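Local structure of superoxide dismutase [Fe] (Methanothermobacter thermautotrophicus, 1MA1) at residues A[10-15]-A[80-85]; A[23-28]-A[86-91]. The protein converts superoxide radicals into hydrogen peroxide and oxygen at an iron centre, with one iron bound per subunit of a homotetramer. All coordinates share one frame; numbering follows the deposited sequence.

Both interactions join the chain before helix 27-57 to the C-terminal part of the hairpin: interaction 1 meets helix 64-86 itself, interaction 2 the loop that follows it. Segment 80-85, from the C-terminal part of helix 64-86, runs directly into 86-91 as the chain leaves the helix, and the segments alternate along the sequence; the contact centres lie 13 Å apart. Interaction 1 is closer to the metal: H81 binds the iron itself, and the side chain of W85 lies about 3 Å from that of H33, another iron ligand. Interaction 2 is more remote. The side chain of M88 is about 7 Å from that of H33. The side chain of M88 is about 9 Å from the bound Fe (III) ion.

Interaction 1. Residues A[10-15]-A[80-85]; sequences ELPELP and LHLFFW. With FE (Fe (III) ion), chain G.
L14 lays its CD1 methyl over the five-membered ring of the W85 indole, 3.9 Å from the ring centroid and only 8° off the normal, a CH-pi contact. The contact joins the irregular segment 10-15 to helix 64-86, within the alpha-hairpin domain of the iron/manganese superoxide dismutases. The opposite face of the indole is approached by its own helix: the H81 carbonyl O and the F84 ring atom CD2 lie beneath it, both shifted toward the rim, so the indole lies between the L14 methyl and atoms of its own helix. W85 reaches this position with CG beside the backbone N and anti to the carbonyl carbon (chi1 -53°).

Prolines supply the rest of the loop surface. The pyrrolidine of P12 brings CG to 3.7 Å from L82 CD1, one branch of a leucine whose chain extends away from its backbone N (chi1 -177°). P15 lies at the margin, its CD 4.2 Å from W85 CB. P12 O accepts a hydrogen bond from H34 NE2 of helix 27-57, and Y16, next along the chain, hydrogen-bonds through OH to W85 O.

Behind the indole lies the active site. H81 presents its ring edge to W85 CZ2, which lies in the imidazole plane, and H33, D167 and H171 complete the protein ligands of the iron. A water oxygen binds the metal at 1.9 Å. Each ring nitrogen of H81 is engaged: ND1 hydrogen-bonds to G77 O, while NE2 meets the iron at 2.1 Å.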
ATOM      1  N   GLU A  10      22.558  -5.449  14.162  1.00 27.51           N
ATOM      2  CA  GLU A  10      22.472  -5.506  15.618  1.00 29.93           C
ATOM      3  C   GLU A  10      21.687  -4.342  16.206  1.00 28.46           C
ATOM      4  O   GLU A  10      21.674  -3.240  15.650  1.00 30.33           O
ATOM      5  CB  GLU A  10      23.875  -5.535  16.204  1.00 32.40           C
ATOM      6  CG  GLU A  10      24.607  -6.828  15.906  1.00 38.39           C
ATOM      7  CD  GLU A  10      26.069  -6.771  16.285  1.00 42.61           C
ATOM      8  OE1 GLU A  10      26.745  -7.831  16.226  1.00 46.26           O
ATOM      9  OE2 GLU A  10      26.536  -5.662  16.636  1.00 43.55           O
ATOM     10  N   LEU A  11      21.030  -4.583  17.336  1.00 26.72           N
ATOM     11  CA  LEU A  11      20.356  -3.508  18.051  1.00 24.77           C
ATOM     12  C   LEU A  11      21.382  -2.481  18.502  1.00 25.53           C
ATOM     13  O   LEU A  11      22.276  -2.788  19.288  1.00 26.06           O
ATOM     14  CB  LEU A  11      19.616  -4.057  19.263  1.00 20.48           C
ATOM     15  CG  LEU A  11      18.721  -3.041  19.981  1.00 22.03           C
ATOM     16  CD1 LEU A  11      17.560  -2.636  19.047  1.00 17.94           C
ATOM     17  CD2 LEU A  11      18.180  -3.627  21.287  1.00 18.86           C
ATOM     18  N   PRO A  12      21.281  -1.244  18.000  1.00 25.98           N
ATOM     19  CA  PRO A  12      22.183  -0.184  18.457  1.00 26.37           C
ATOM     20  C   PRO A  12      21.846   0.223  19.876  1.00 27.51           C
ATOM     21  O   PRO A  12      20.683   0.196  20.278  1.00 27.27           O
ATOM     22  CB  PRO A  12      21.939   0.930  17.455  1.00 24.33           C
ATOM     23  CG  PRO A  12      20.491   0.767  17.154  1.00 27.70           C
ATOM     24  CD  PRO A  12      20.316  -0.735  17.014  1.00 26.58           C
ATOM     25  N   GLU A  13      22.862   0.590  20.643  1.00 29.53           N
ATOM     26  CA  GLU A  13      22.641   1.159  21.962  1.00 30.63           C
ATOM     27  C   GLU A  13      21.954   2.502  21.781  1.00 28.90           C
ATOM     28  O   GLU A  13      22.153   3.174  20.773  1.00 28.93           O
ATOM     29  CB  GLU A  13      23.978   1.337  22.666  1.00 35.67           C
ATOM     30  CG  GLU A  13      24.935   0.178  22.436  1.00 43.46           C
ATOM     31  CD  GLU A  13      25.356  -0.494  23.727  1.00 50.21           C
ATOM     32  OE1 GLU A  13      26.028   0.187  24.533  1.00 54.26           O
ATOM     33  OE2 GLU A  13      25.020  -1.692  23.944  1.00 52.49           O
ATOM     34  N   LEU A  14      21.140   2.900  22.748  1.00 28.53           N
ATOM     35  CA  LEU A  14      20.697   4.287  22.836  1.00 26.94           C
ATOM     36  C   LEU A  14      21.848   5.235  23.168  1.00 27.68           C
ATOM     37  O   LEU A  14      22.778   4.875  23.885  1.00 26.86           O
ATOM     38  CB  LEU A  14      19.602   4.420  23.893  1.00 25.14           C
ATOM     39  CG  LEU A  14      18.140   4.431  23.460  1.00 24.06           C
ATOM     40  CD1 LEU A  14      17.883   3.447  22.347  1.00 25.18           C
ATOM     41  CD2 LEU A  14      17.292   4.109  24.650  1.00 23.05           C
ATOM     42  N   PRO A  15      21.784   6.472  22.658  1.00 27.46           N
ATOM     43  CA  PRO A  15      22.729   7.550  22.959  1.00 27.76           C
ATOM     44  C   PRO A  15      22.670   8.038  24.414  1.00 27.33           C
ATOM     45  O   PRO A  15      23.366   8.984  24.792  1.00 28.40           O
ATOM     46  CB  PRO A  15      22.311   8.659  21.980  1.00 27.71           C
ATOM     47  CG  PRO A  15      21.574   7.916  20.884  1.00 28.83           C
ATOM     48  CD  PRO A  15      20.780   6.926  21.682  1.00 28.79           C
ATOM     49  N   LEU A  80      14.831   3.493  10.320  1.00 15.37           N
ATOM     50  CA  LEU A  80      14.074   4.603  10.906  1.00 16.23           C
ATOM     51  C   LEU A  80      14.207   4.717  12.431  1.00 17.06           C
ATOM     52  O   LEU A  80      14.316   5.836  12.959  1.00 14.56           O
ATOM     53  CB  LEU A  80      12.583   4.497  10.533  1.00 12.51           C
ATOM     54  CG  LEU A  80      12.266   4.784   9.066  1.00  9.99           C
ATOM     55  CD1 LEU A  80      10.839   4.475   8.724  1.00 10.35           C
ATOM     56  CD2 LEU A  80      12.562   6.232   8.797  1.00 10.35           C
ATOM     57  N   HIS A  81      14.198   3.578  13.140  1.00 17.51           N
ATOM     58  CA  HIS A  81      14.379   3.626  14.592  1.00 17.74           C
ATOM     59  C   HIS A  81      15.792   4.128  14.878  1.00 17.65           C
ATOM     60  O   HIS A  81      16.004   4.902  15.807  1.00 17.61           O
ATOM     61  CB  HIS A  81      14.121   2.257  15.268  1.00 14.83           C
ATOM     62  CG  HIS A  81      12.663   1.919  15.433  1.00 17.19           C
ATOM     63  ND1 HIS A  81      11.912   1.379  14.414  1.00 17.00           N
ATOM     64  CD2 HIS A  81      11.823   2.005  16.503  1.00 16.53           C
ATOM     65  CE1 HIS A  81      10.682   1.138  14.845  1.00 16.07           C
ATOM     66  NE2 HIS A  81      10.598   1.507  16.112  1.00 18.58           N
ATOM     67  N   LEU A  82      16.751   3.733  14.054  1.00 19.28           N
ATOM     68  CA  LEU A  82      18.118   4.202  14.241  1.00 20.47           C
ATOM     69  C   LEU A  82      18.233   5.730  14.219  1.00 21.40           C
ATOM     70  O   LEU A  82      18.844   6.312  15.110  1.00 22.06           O
ATOM     71  CB  LEU A  82      19.040   3.633  13.170  1.00 22.49           C
ATOM     72  CG  LEU A  82      20.530   3.999  13.283  1.00 23.88           C
ATOM     73  CD1 LEU A  82      21.086   3.422  14.587  1.00 23.37           C
ATOM     74  CD2 LEU A  82      21.312   3.424  12.091  1.00 21.51           C
ATOM     75  N   PHE A  83      17.663   6.376  13.204  1.00 20.82           N
ATOM     76  CA  PHE A  83      17.684   7.834  13.126  1.00 20.67           C
ATOM     77  C   PHE A  83      16.802   8.484  14.184  1.00 20.17           C
ATOM     78  O   PHE A  83      17.071   9.602  14.616  1.00 19.05           O
ATOM     79  CB  PHE A  83      17.238   8.319  11.733  1.00 20.86           C
ATOM     80  CG  PHE A  83      18.282   8.157  10.660  1.00 22.04           C
ATOM     81  CD1 PHE A  83      18.625   6.896  10.175  1.00 22.58           C
ATOM     82  CD2 PHE A  83      18.939   9.264  10.137  1.00 22.65           C
ATOM     83  CE1 PHE A  83      19.599   6.747   9.194  1.00 21.47           C
ATOM     84  CE2 PHE A  83      19.919   9.117   9.153  1.00 21.56           C
ATOM     85  CZ  PHE A  83      20.248   7.856   8.684  1.00 20.73           C
ATOM     86  N   PHE A  84      15.743   7.781  14.584  1.00 21.54           N
ATOM     87  CA  PHE A  84      14.789   8.302  15.561  1.00 20.18           C
ATOM     88  C   PHE A  84      15.492   8.530  16.893  1.00 19.86           C
ATOM     89  O   PHE A  84      15.464   9.631  17.430  1.00 21.57           O
ATOM     90  CB  PHE A  84      13.630   7.316  15.740  1.00 19.27           C
ATOM     91  CG  PHE A  84      12.562   7.790  16.692  1.00 18.70           C
ATOM     92  CD1 PHE A  84      11.964   9.032  16.525  1.00 19.80           C
ATOM     93  CD2 PHE A  84      12.133   6.982  17.735  1.00 18.56           C
ATOM     94  CE1 PHE A  84      10.946   9.461  17.391  1.00 20.72           C
ATOM     95  CE2 PHE A  84      11.117   7.391  18.600  1.00 18.63           C
ATOM     96  CZ  PHE A  84      10.521   8.638  18.427  1.00 18.21           C
ATOM     97  N   TRP A  85      16.130   7.489  17.422  1.00 18.93           N
ATOM     98  CA  TRP A  85      16.861   7.603  18.681  1.00 18.52           C
ATOM     99  C   TRP A  85      17.869   8.737  18.568  1.00 18.17           C
ATOM    100  O   TRP A  85      18.097   9.499  19.513  1.00 20.12           O
ATOM    101  CB  TRP A  85      17.598   6.301  18.992  1.00 17.95           C
ATOM    102  CG  TRP A  85      16.749   5.077  18.976  1.00 12.91           C
ATOM    103  CD1 TRP A  85      17.080   3.871  18.447  1.00 13.86           C
ATOM    104  CD2 TRP A  85      15.439   4.929  19.526  1.00 13.41           C
ATOM    105  NE1 TRP A  85      16.055   2.969  18.626  1.00 15.36           N
ATOM    106  CE2 TRP A  85      15.033   3.594  19.286  1.00 13.42           C
ATOM    107  CE3 TRP A  85      14.566   5.789  20.199  1.00 12.04           C
ATOM    108  CZ2 TRP A  85      13.801   3.105  19.693  1.00 13.78           C
ATOM    109  CZ3 TRP A  85      13.332   5.298  20.608  1.00 10.78           C
ATOM    110  CH2 TRP A  85      12.961   3.971  20.352  1.00 13.90           C
TER
HETATM  111 FE    FE G 206       8.616   2.124  16.612  0.50 43.26          FE
HETATM  112  O   HOH W   1       8.035   1.623  14.857  0.50  2.39           O

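Interaction 2. Residues A[23-28]-A[86-91]; sequences PHISRE and GNMGPA
A small, mostly apolar contact joins the turn just before helix 27-57 to the irregular segment that follows helix 64-86, with I25 touching M88 and H24 touching A91 at the entrance and exit of the alpha-hairpin. The I25 and M88 side chains cross at about a right angle, and the contact is made by their outer atoms, I25 CD1 and M88 SD, 3.8 Å apart. The extended chi2 of M88 (-174°) carries SD out to the isoleucine, and the bend at chi3 (-79°) only turns the terminal CE. Both residues are buried.

The second pair lies nearer the surface. A91 CB approaches the imidazole of H24 at its edge, close to the ring plane, 3.4 Å from NE2 and 3.8 Å from CD2 of that histidine. P23 CD lies 3.8 Å above one face of the H24 ring, offset toward its rim; a cis peptide bond precedes this proline.

The two segments also share neighbours. I191 packs on H24, I25 and M88 alike and pairs through its backbone with G89, while F188 of helix 181-188 meets M88. The start of helix 27-57 is secured by S26, the N-cap residue, whose OG bonds to Q29 N while its own backbone N is bonded to D176 OD2.

Between the segments themselves the contact rests on methyl groups, a thioether and an imidazole edge. Such a junction probably coheres through van der Waals contact and, since I25 and M88 are buried, the exclusion of water, while the polar bonds named here run from the segments to neighbours such as D176, Q29 and I191.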
ATOM      1  N   PRO A  23      10.058  13.923  31.218  1.00 26.95           N
ATOM      2  CA  PRO A  23       8.776  13.242  31.401  1.00 27.14           C
ATOM      3  C   PRO A  23       8.053  13.009  30.077  1.00 28.15           C
ATOM      4  O   PRO A  23       6.901  12.566  30.055  1.00 29.39           O
ATOM      5  CB  PRO A  23       8.018  14.208  32.291  1.00 27.59           C
ATOM      6  CG  PRO A  23       8.428  15.532  31.705  1.00 26.14           C
ATOM      7  CD  PRO A  23       9.930  15.355  31.543  1.00 26.32           C
ATOM      8  N   HIS A  24       8.725  13.327  28.976  1.00 27.43           N
ATOM      9  CA  HIS A  24       8.067  13.410  27.674  1.00 24.21           C
ATOM     10  C   HIS A  24       7.871  12.030  27.071  1.00 23.42           C
ATOM     11  O   HIS A  24       6.788  11.696  26.615  1.00 21.02           O
ATOM     12  CB  HIS A  24       8.917  14.254  26.758  1.00 24.00           C
ATOM     13  CG  HIS A  24       9.337  15.548  27.372  1.00 22.04           C
ATOM     14  ND1 HIS A  24       8.453  16.583  27.585  1.00 20.82           N
ATOM     15  CD2 HIS A  24      10.545  15.986  27.794  1.00 19.96           C
ATOM     16  CE1 HIS A  24       9.104  17.605  28.103  1.00 25.13           C
ATOM     17  NE2 HIS A  24      10.378  17.270  28.239  1.00 23.22           N
ATOM     18  N   ILE A  25       8.936  11.235  27.077  1.00 23.78           N
ATOM     19  CA  ILE A  25       8.815   9.796  26.880  1.00 23.43           C
ATOM     20  C   ILE A  25       9.327   9.082  28.119  1.00 24.21           C
ATOM     21  O   ILE A  25      10.480   9.268  28.539  1.00 24.83           O
ATOM     22  CB  ILE A  25       9.625   9.320  25.619  1.00 22.78           C
ATOM     23  CG1 ILE A  25       9.038   9.952  24.353  1.00 22.19           C
ATOM     24  CG2 ILE A  25       9.577   7.796  25.495  1.00 19.78           C
ATOM     25  CD1 ILE A  25       9.863   9.730  23.107  1.00 24.55           C
ATOM     26  N   SER A  26       8.469   8.259  28.705  1.00 24.17           N
ATOM     27  CA  SER A  26       8.798   7.595  29.961  1.00 23.28           C
ATOM     28  C   SER A  26       9.839   6.501  29.778  1.00 25.09           C
ATOM     29  O   SER A  26      10.046   5.986  28.680  1.00 26.46           O
ATOM     30  CB  SER A  26       7.550   6.974  30.573  1.00 20.31           C
ATOM     31  OG  SER A  26       7.300   5.714  29.999  1.00 15.99           O
ATOM     32  N   ARG A  27      10.481   6.141  30.877  1.00 28.03           N
ATOM     33  CA  ARG A  27      11.481   5.094  30.874  1.00 29.76           C
ATOM     34  C   ARG A  27      10.866   3.791  30.389  1.00 30.62           C
ATOM     35  O   ARG A  27      11.469   3.049  29.602  1.00 29.51           O
ATOM     36  CB  ARG A  27      12.016   4.910  32.279  1.00 31.55           C
ATOM     37  CG  ARG A  27      13.222   3.989  32.383  1.00 39.81           C
ATOM     38  CD  ARG A  27      13.145   3.158  33.637  1.00 43.88           C
ATOM     39  NE  ARG A  27      11.880   2.446  33.588  1.00 53.15           N
ATOM     40  CZ  ARG A  27      11.331   1.763  34.586  1.00 57.58           C
ATOM     41  NH1 ARG A  27      11.957   1.663  35.753  1.00 60.69           N
ATOM     42  NH2 ARG A  27      10.103   1.259  34.447  1.00 59.81           N
ATOM     43  N   GLU A  28       9.658   3.504  30.861  1.00 32.01           N
ATOM     44  CA  GLU A  28       8.972   2.284  30.444  1.00 33.08           C
ATOM     45  C   GLU A  28       8.714   2.324  28.941  1.00 31.82           C
ATOM     46  O   GLU A  28       9.030   1.370  28.218  1.00 31.08           O
ATOM     47  CB  GLU A  28       7.641   2.129  31.170  1.00 36.85           C
ATOM     48  CG  GLU A  28       7.110   0.689  31.153  1.00 43.15           C
ATOM     49  CD  GLU A  28       5.617   0.595  31.457  1.00 47.06           C
ATOM     50  OE1 GLU A  28       5.143   1.295  32.395  1.00 48.88           O
ATOM     51  OE2 GLU A  28       4.925  -0.188  30.757  1.00 48.11           O
ATOM     52  N   GLY A  86      18.459   8.850  17.393  1.00 17.05           N
ATOM     53  CA  GLY A  86      19.563   9.766  17.221  1.00 18.09           C
ATOM     54  C   GLY A  86      19.152  11.230  17.200  1.00 20.95           C
ATOM     55  O   GLY A  86      19.965  12.094  17.565  1.00 19.56           O
ATOM     56  N   ASN A  87      17.922  11.529  16.768  1.00 18.98           N
ATOM     57  CA  ASN A  87      17.482  12.910  16.774  1.00 20.00           C
ATOM     58  C   ASN A  87      16.529  13.208  17.924  1.00 22.03           C
ATOM     59  O   ASN A  87      15.662  14.085  17.829  1.00 20.41           O
ATOM     60  CB  ASN A  87      16.901  13.333  15.393  1.00 18.84           C
ATOM     61  CG  ASN A  87      15.657  12.527  14.943  1.00 20.26           C
ATOM     62  OD1 ASN A  87      15.573  12.134  13.769  1.00 18.96           O
ATOM     63  ND2 ASN A  87      14.685  12.323  15.841  1.00 17.52           N
ATOM     64  N   MET A  88      16.722  12.481  19.029  1.00 23.72           N
ATOM     65  CA  MET A  88      16.221  12.912  20.337  1.00 24.44           C
ATOM     66  C   MET A  88      17.336  12.991  21.375  1.00 25.33           C
ATOM     67  O   MET A  88      18.403  12.409  21.202  1.00 27.46           O
ATOM     68  CB  MET A  88      15.132  11.957  20.850  1.00 22.26           C
ATOM     69  CG  MET A  88      13.905  11.844  19.956  1.00 22.34           C
ATOM     70  SD  MET A  88      12.563  10.841  20.685  1.00 21.09           S
ATOM     71  CE  MET A  88      13.146   9.208  20.372  1.00 20.15           C
ATOM     72  N   GLY A  89      17.078  13.720  22.453  1.00 24.60           N
ATOM     73  CA  GLY A  89      17.930  13.664  23.616  1.00 24.87           C
ATOM     74  C   GLY A  89      17.271  14.323  24.819  1.00 27.14           C
ATOM     75  O   GLY A  89      16.129  14.774  24.738  1.00 25.97           O
ATOM     76  N   PRO A  90      17.973  14.392  25.962  1.00 28.16           N
ATOM     77  CA  PRO A  90      17.495  15.039  27.188  1.00 28.04           C
ATOM     78  C   PRO A  90      16.902  16.428  26.922  1.00 28.32           C
ATOM     79  O   PRO A  90      17.472  17.231  26.178  1.00 27.11           O
ATOM     80  CB  PRO A  90      18.761  15.122  28.039  1.00 27.59           C
ATOM     81  CG  PRO A  90      19.526  13.950  27.623  1.00 27.11           C
ATOM     82  CD  PRO A  90      19.372  13.962  26.125  1.00 27.87           C
ATOM     83  N   ALA A  91      15.765  16.714  27.547  1.00 29.91           N
ATOM     84  CA  ALA A  91      15.036  17.950  27.266  1.00 31.34           C
ATOM     85  C   ALA A  91      15.861  19.204  27.572  1.00 32.85           C
ATOM     86  O   ALA A  91      15.731  20.235  26.907  1.00 34.25           O
ATOM     87  CB  ALA A  91      13.746  17.977  28.055  1.00 31.47           C
TER